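Local coordinates for protein phosphoribosyl-glycinamide (GAR) synthetase (Cryptococcus neoformans var. grubii serotype A, PDB 7LVO) that catalyses the ATP-dependent joining of 5-phosphoribosylamine to glycine in de novo purine synthesis, as the GAR synthetase half of a bifunctional GAR/AIR synthetase, at residues A[38-43]-A[54-59]; A[381-386]-A[450-455]. One frame throughout, in Å; residues are numbered along the deposited sequence.

Interaction 1 (A[38-43]-A[54-59])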
loop_
_atom_site.group_PDB
_atom_site.type_symbol
_atom_site.label_atom_id
_atom_site.label_comp_id
_atom_site.label_asym_id
_atom_site.label_seq_id
_atom_site.Cartn_x
_atom_site.Cartn_y
_atom_site.Cartn_z
ATOM N N LEU A 38 5.876 -23.564 7.988
ATOM C CA LEU A 38 6.621 -22.506 7.330
ATOM C C LEU A 38 7.015 -21.402 8.306
ATOM O O LEU A 38 6.351 -21.163 9.317
ATOM C CB LEU A 38 5.788 -21.915 6.199
ATOM C CG LEU A 38 5.457 -22.863 5.047
ATOM C CD1 LEU A 38 4.390 -22.251 4.155
ATOM C CD2 LEU A 38 6.708 -23.190 4.253
ATOM N N SER A 39 8.117 -20.729 7.985
ATOM C CA SER A 39 8.567 -19.533 8.682
ATOM C C SER A 39 8.528 -18.383 7.687
ATOM O O SER A 39 9.183 -18.448 6.643
ATOM C CB SER A 39 9.981 -19.715 9.238
ATOM O OG SER A 39 10.002 -20.726 10.225
ATOM N N ILE A 40 7.748 -17.348 8.002
ATOM C CA ILE A 40 7.566 -16.190 7.137
ATOM C C ILE A 40 8.122 -14.959 7.837
ATOM O O ILE A 40 7.907 -14.762 9.037
ATOM C CB ILE A 40 6.080 -15.982 6.774
ATOM C CG1 ILE A 40 5.568 -17.155 5.935
ATOM C CG2 ILE A 40 5.894 -14.668 6.029
ATOM C CD1 ILE A 40 4.063 -17.160 5.739
ATOM N N LEU A 41 8.835 -14.133 7.086
ATOM C CA LEU A 41 9.457 -12.919 7.600
ATOM C C LEU A 41 8.762 -11.714 6.988
ATOM O O LEU A 41 8.799 -11.526 5.761
ATOM C CB LEU A 41 10.948 -12.896 7.275
ATOM C CG LEU A 41 11.710 -11.619 7.612
ATOM C CD1 LEU A 41 11.733 -11.372 9.115
ATOM C CD2 LEU A 41 13.125 -11.698 7.056
ATOM N N LEU A 42 8.125 -10.908 7.840
ATOM C CA LEU A 42 7.478 -9.673 7.417
ATOM C C LEU A 42 8.408 -8.504 7.701
ATOM O O LEU A 42 8.847 -8.324 8.844
ATOM C CB LEU A 42 6.147 -9.477 8.144
ATOM C CG LEU A 42 5.107 -10.573 7.989
ATOM C CD1 LEU A 42 3.798 -10.151 8.644
ATOM C CD2 LEU A 42 4.871 -10.916 6.525
ATOM N N LEU A 43 8.707 -7.716 6.669
ATOM C CA LEU A 43 9.480 -6.491 6.815
ATOM C C LEU A 43 8.511 -5.314 6.935
ATOM O O LEU A 43 7.667 -5.106 6.055
ATOM C CB LEU A 43 10.420 -6.286 5.637
ATOM C CG LEU A 43 11.330 -7.451 5.242
ATOM C CD1 LEU A 43 12.281 -6.997 4.135
ATOM C CD2 LEU A 43 12.104 -7.998 6.415
ATOM N N PHE A 54 -1.946 -11.106 11.017
ATOM C CA PHE A 54 -3.206 -11.610 11.538
ATOM C C PHE A 54 -3.716 -12.779 10.707
ATOM O O PHE A 54 -4.083 -13.826 11.249
ATOM C CB PHE A 54 -4.225 -10.463 11.578
ATOM C CG PHE A 54 -5.638 -10.901 11.839
ATOM C CD1 PHE A 54 -6.041 -11.278 13.114
ATOM C CD2 PHE A 54 -6.569 -10.915 10.812
ATOM C CE1 PHE A 54 -7.349 -11.672 13.357
ATOM C CE2 PHE A 54 -7.880 -11.308 11.050
ATOM C CZ PHE A 54 -8.267 -11.686 12.323
ATOM N N LYS A 55 -3.737 -12.622 9.386
ATOM C CA LYS A 55 -4.250 -13.679 8.517
ATOM C C LYS A 55 -3.262 -14.835 8.393
ATOM O O LYS A 55 -3.645 -16.005 8.516
ATOM C CB LYS A 55 -4.575 -13.108 7.138
ATOM C CG LYS A 55 -5.713 -12.100 7.126
ATOM C CD LYS A 55 -7.030 -12.713 7.623
ATOM C CE LYS A 55 -7.452 -13.916 6.788
ATOM N NZ LYS A 55 -8.803 -14.420 7.176
ATOM N N LEU A 56 -1.980 -14.527 8.171
ATOM C CA LEU A 56 -0.988 -15.588 8.015
ATOM C C LEU A 56 -0.962 -16.507 9.231
ATOM O O LEU A 56 -0.801 -17.728 9.095
ATOM C CB LEU A 56 0.392 -14.986 7.767
ATOM C CG LEU A 56 0.551 -14.187 6.475
ATOM C CD1 LEU A 56 1.925 -13.538 6.427
ATOM C CD2 LEU A 56 0.319 -15.052 5.247
ATOM N N ALA A 57 -1.134 -15.941 10.428
ATOM C CA ALA A 57 -1.076 -16.743 11.645
ATOM C C ALA A 57 -2.224 -17.743 11.744
ATOM O O ALA A 57 -2.146 -18.683 12.543
ATOM C CB ALA A 57 -1.081 -15.832 12.872
ATOM N N GLN A 58 -3.278 -17.570 10.955
ATOM C CA GLN A 58 -4.387 -18.511 10.941
ATOM C C GLN A 58 -4.153 -19.695 10.009
ATOM O O GLN A 58 -4.928 -20.659 10.055
ATOM C CB GLN A 58 -5.675 -17.797 10.525
ATOM C CG GLN A 58 -6.139 -16.734 11.507
ATOM C CD GLN A 58 -7.374 -16.003 11.024
ATOM O OE1 GLN A 58 -7.479 -15.653 9.846
ATOM N NE2 GLN A 58 -8.319 -15.786 11.920
ATOM N N SER A 59 -3.118 -19.645 9.175
ATOM C CA SER A 59 -2.831 -20.749 8.264
ATOM C C SER A 59 -2.275 -21.937 9.036
ATOM O O SER A 59 -1.331 -21.799 9.815
ATOM C CB SER A 59 -1.834 -20.311 7.198
ATOM O OG SER A 59 -1.200 -21.433 6.583
#

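Interaction 2 (A[381-386]-A[450-455])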
loop_
_atom_site.group_PDB
_atom_site.type_symbol
_atom_site.label_atom_id
_atom_site.label_comp_id
_atom_site.label_asym_id
_atom_site.label_seq_id
_atom_site.Cartn_x
_atom_site.Cartn_y
_atom_site.Cartn_z
ATOM N N VAL A 381 -10.729 2.415 10.099
ATOM C CA VAL A 381 -10.732 3.807 10.544
ATOM C C VAL A 381 -9.465 4.045 11.354
ATOM O O VAL A 381 -9.227 3.367 12.360
ATOM C CB VAL A 381 -11.978 4.140 11.372
ATOM C CG1 VAL A 381 -11.899 5.584 11.870
ATOM C CG2 VAL A 381 -13.244 3.928 10.551
ATOM N N VAL A 382 -8.665 5.015 10.924
ATOM C CA VAL A 382 -7.344 5.255 11.487
ATOM C C VAL A 382 -7.450 6.236 12.647
ATOM O O VAL A 382 -8.153 7.251 12.568
ATOM C CB VAL A 382 -6.376 5.781 10.405
ATOM C CG1 VAL A 382 -5.063 6.232 11.038
ATOM C CG2 VAL A 382 -6.120 4.714 9.346
ATOM N N LEU A 383 -6.746 5.925 13.730
ATOM C CA LEU A 383 -6.520 6.848 14.832
ATOM C C LEU A 383 -5.087 7.360 14.740
ATOM O O LEU A 383 -4.141 6.564 14.726
ATOM C CB LEU A 383 -6.767 6.167 16.172
ATOM C CG LEU A 383 -8.126 6.432 16.824
ATOM C CD1 LEU A 383 -9.268 6.011 15.924
ATOM C CD2 LEU A 383 -8.214 5.712 18.166
ATOM N N ALA A 384 -4.930 8.678 14.662
ATOM C CA ALA A 384 -3.630 9.298 14.459
ATOM C C ALA A 384 -3.243 10.135 15.676
ATOM O O ALA A 384 -4.049 10.385 16.572
ATOM C CB ALA A 384 -3.631 10.165 13.193
ATOM N N SER A 385 -1.990 10.574 15.681
ATOM C CA SER A 385 -1.445 11.378 16.764
ATOM C C SER A 385 -1.727 12.859 16.539
ATOM O O SER A 385 -1.845 13.326 15.406
ATOM C CB SER A 385 0.066 11.157 16.887
ATOM O OG SER A 385 0.372 9.804 17.195
ATOM N N GLU A 386 -1.820 13.599 17.645
ATOM C CA GLU A 386 -2.071 15.032 17.586
ATOM C C GLU A 386 -1.031 15.723 16.712
ATOM O O GLU A 386 0.172 15.640 16.979
ATOM C CB GLU A 386 -2.055 15.617 18.998
ATOM C CG GLU A 386 -2.329 17.105 19.066
ATOM C CD GLU A 386 -2.314 17.635 20.494
ATOM O OE1 GLU A 386 -2.225 16.816 21.434
ATOM O OE2 GLU A 386 -2.392 18.867 20.670
ATOM N N SER A 450 -14.625 3.678 20.835
ATOM C CA SER A 450 -14.920 4.102 22.196
ATOM C C SER A 450 -14.103 3.350 23.236
ATOM O O SER A 450 -14.029 3.796 24.388
ATOM C CB SER A 450 -16.410 3.912 22.484
ATOM O OG SER A 450 -17.205 4.514 21.475
ATOM N N GLN A 451 -13.494 2.228 22.863
ATOM C CA GLN A 451 -12.697 1.423 23.775
ATOM C C GLN A 451 -11.202 1.696 23.638
ATOM O O GLN A 451 -10.390 0.938 24.176
ATOM C CB GLN A 451 -12.974 -0.061 23.537
ATOM C CG GLN A 451 -14.454 -0.426 23.554
ATOM C CD GLN A 451 -15.123 -0.077 24.861
ATOM O OE1 GLN A 451 -14.461 0.136 25.875
ATOM N NE2 GLN A 451 -16.453 -0.015 24.845
ATOM N N ILE A 452 -10.824 2.747 22.917
ATOM C CA ILE A 452 -9.426 3.117 22.723
ATOM C C ILE A 452 -9.285 4.590 23.080
ATOM O O ILE A 452 -10.114 5.416 22.679
ATOM C CB ILE A 452 -8.952 2.860 21.278
ATOM C CG1 ILE A 452 -9.199 1.407 20.888
ATOM C CG2 ILE A 452 -7.472 3.215 21.130
ATOM C CD1 ILE A 452 -8.913 1.099 19.436
ATOM N N SER A 453 -8.235 4.921 23.829
ATOM C CA SER A 453 -8.029 6.295 24.262
ATOM C C SER A 453 -6.547 6.556 24.474
ATOM O O SER A 453 -5.868 5.783 25.155
ATOM C CB SER A 453 -8.810 6.581 25.552
ATOM O OG SER A 453 -8.650 7.928 25.960
ATOM N N PHE A 454 -6.054 7.643 23.886
ATOM C CA PHE A 454 -4.722 8.150 24.184
ATOM C C PHE A 454 -4.721 9.653 23.934
ATOM O O PHE A 454 -5.449 10.155 23.070
ATOM C CB PHE A 454 -3.633 7.448 23.365
ATOM C CG PHE A 454 -3.810 7.550 21.881
ATOM C CD1 PHE A 454 -3.254 8.602 21.176
ATOM C CD2 PHE A 454 -4.519 6.582 21.187
ATOM C CE1 PHE A 454 -3.408 8.696 19.804
ATOM C CE2 PHE A 454 -4.679 6.670 19.816
ATOM C CZ PHE A 454 -4.122 7.720 19.121
ATOM N N GLN A 455 -3.900 10.365 24.705
ATOM C CA GLN A 455 -3.881 11.819 24.663
ATOM C C GLN A 455 -3.667 12.315 23.241
ATOM O O GLN A 455 -2.722 11.911 22.559
ATOM C CB GLN A 455 -2.781 12.352 25.585
ATOM C CG GLN A 455 -2.755 13.867 25.719
ATOM C CD GLN A 455 -3.989 14.415 26.411
ATOM O OE1 GLN A 455 -4.541 13.786 27.316
ATOM N NE2 GLN A 455 -4.435 15.586 25.981
HETATM O O HOH W 1 -1.257 11.906 19.985
#

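Interaction 1 (A[38-43]-A[54-59])
L56 meets I40 and L42 through a single methyl group, and the contact between 38-43 and 54-59 is wholly apolar. CD1 of L56 lies 3.9 Å from CD2 of L42 and 4.1 Å from CG2 of I40, so one branch of the leucine touches two residues that stand two apart on the strand and point to the same side of it. The two approaches differ. L42 and L56 extend toward each other and meet tip to tip, whereas I40 and L56 run at about a right angle, the leucine methyl coming against the short branch of the isoleucine. That branch is presented by the first torsion of I40: CG2 is anti to the backbone N, while CG1 lies beside it (chi1 -65°). No hydrogen bond crosses between the segments, whose backbones stay well apart, with 8.6 Å between CA of I40 and CA of L56.

Polar interactions within 54-59 hold the chain as it turns after L56. A type I turn runs from L56 to S59, with S59 N bonded to L56 O at 3.0 Å, and Q58 N reaches K55 O at 2.9 Å. A weak hydrogen bond from K55 NZ reaches OE1 of Q58, within the turn. S59 OG is hydrogen-bonded to D353 and to the backbone N of R61, which ties the chain just ahead of the next strand.

Strand 38-44, helix 47-56 and strand 62-67 form a beta-alpha-beta unit of the N domain, and the contact packs L56, toward the C-terminal part of helix 47-56, on the unit's first strand, 38-44. Strand 38-44 is an inner strand of a parallel four-stranded sheet; I65 from strand 62-67 and V110 from strand 108-111 extend the apolar layer, and L358 of helix 354-362 also packs against L56.

Interaction 2 (A[381-386]-A[450-455])
Strand 377-384, from the C-domain part of the chain, is an inner strand of a five-stranded antiparallel sheet that also takes in strands 259-263 and 277-280, and here the short strand 452-453, with the residues after it, packs across the end of that strand. Both apolar contacts run through one methyl of L383: CD2 lies 3.9 Å from CG2 of I452 and 4.0 Å from CE2 of F454. The leucine thus faces two residues on the same side of 450-455, meeting both side chains obliquely.

F454 continues the contact onto the main chain. Its CZ approaches A384 O at 3.7 Å, the oxygen sitting at the ring edge near the ring plane, while CB of A384 points away. CG of F454 sits between its own backbone N and carbonyl carbon (chi1 58°), and the ring projects toward strand 377-384, where CE1 as well as CZ comes near A384 O. Strand 452-453 does not join the five-stranded sheet, as it pairs with 399-400 in a separate antiparallel ribbon. It comes two residues after helix 438-449, and I449 of that helix touches L383 as well. Strand 427-435, next to 377-384 in the large sheet, supplies V431 against I452 and V428 against F454.

No direct hydrogen bond joins the segments, but a water bridges their ends: it accepts from E386 N at 2.9 Å and donates to Q455 O at 3.0 Å. The water also lies in the plane of the F454 ring, at its edge. Nearby, S385 OG is held by a hydrogen bond to G425 O.

Interactions 1 and 2 are separate pieces of packing in different parts of the enzyme, the N domain and the C domain, and they follow one another along the chain. Their centres are 27 Å apart and their nearest atoms about 14 Å, so neither touches the other. The two regions are nevertheless joined through the large antiparallel sheet: F54, in the helix of interaction 1, packs its ring edge-to-face with that of F410, on strand 407-411, and this strand belongs to the same sheet as strand 377-384 of interaction 2. Both contacts lie away from the predicted ATP-binding region and from E331 and N333, the predicted magnesium ligands.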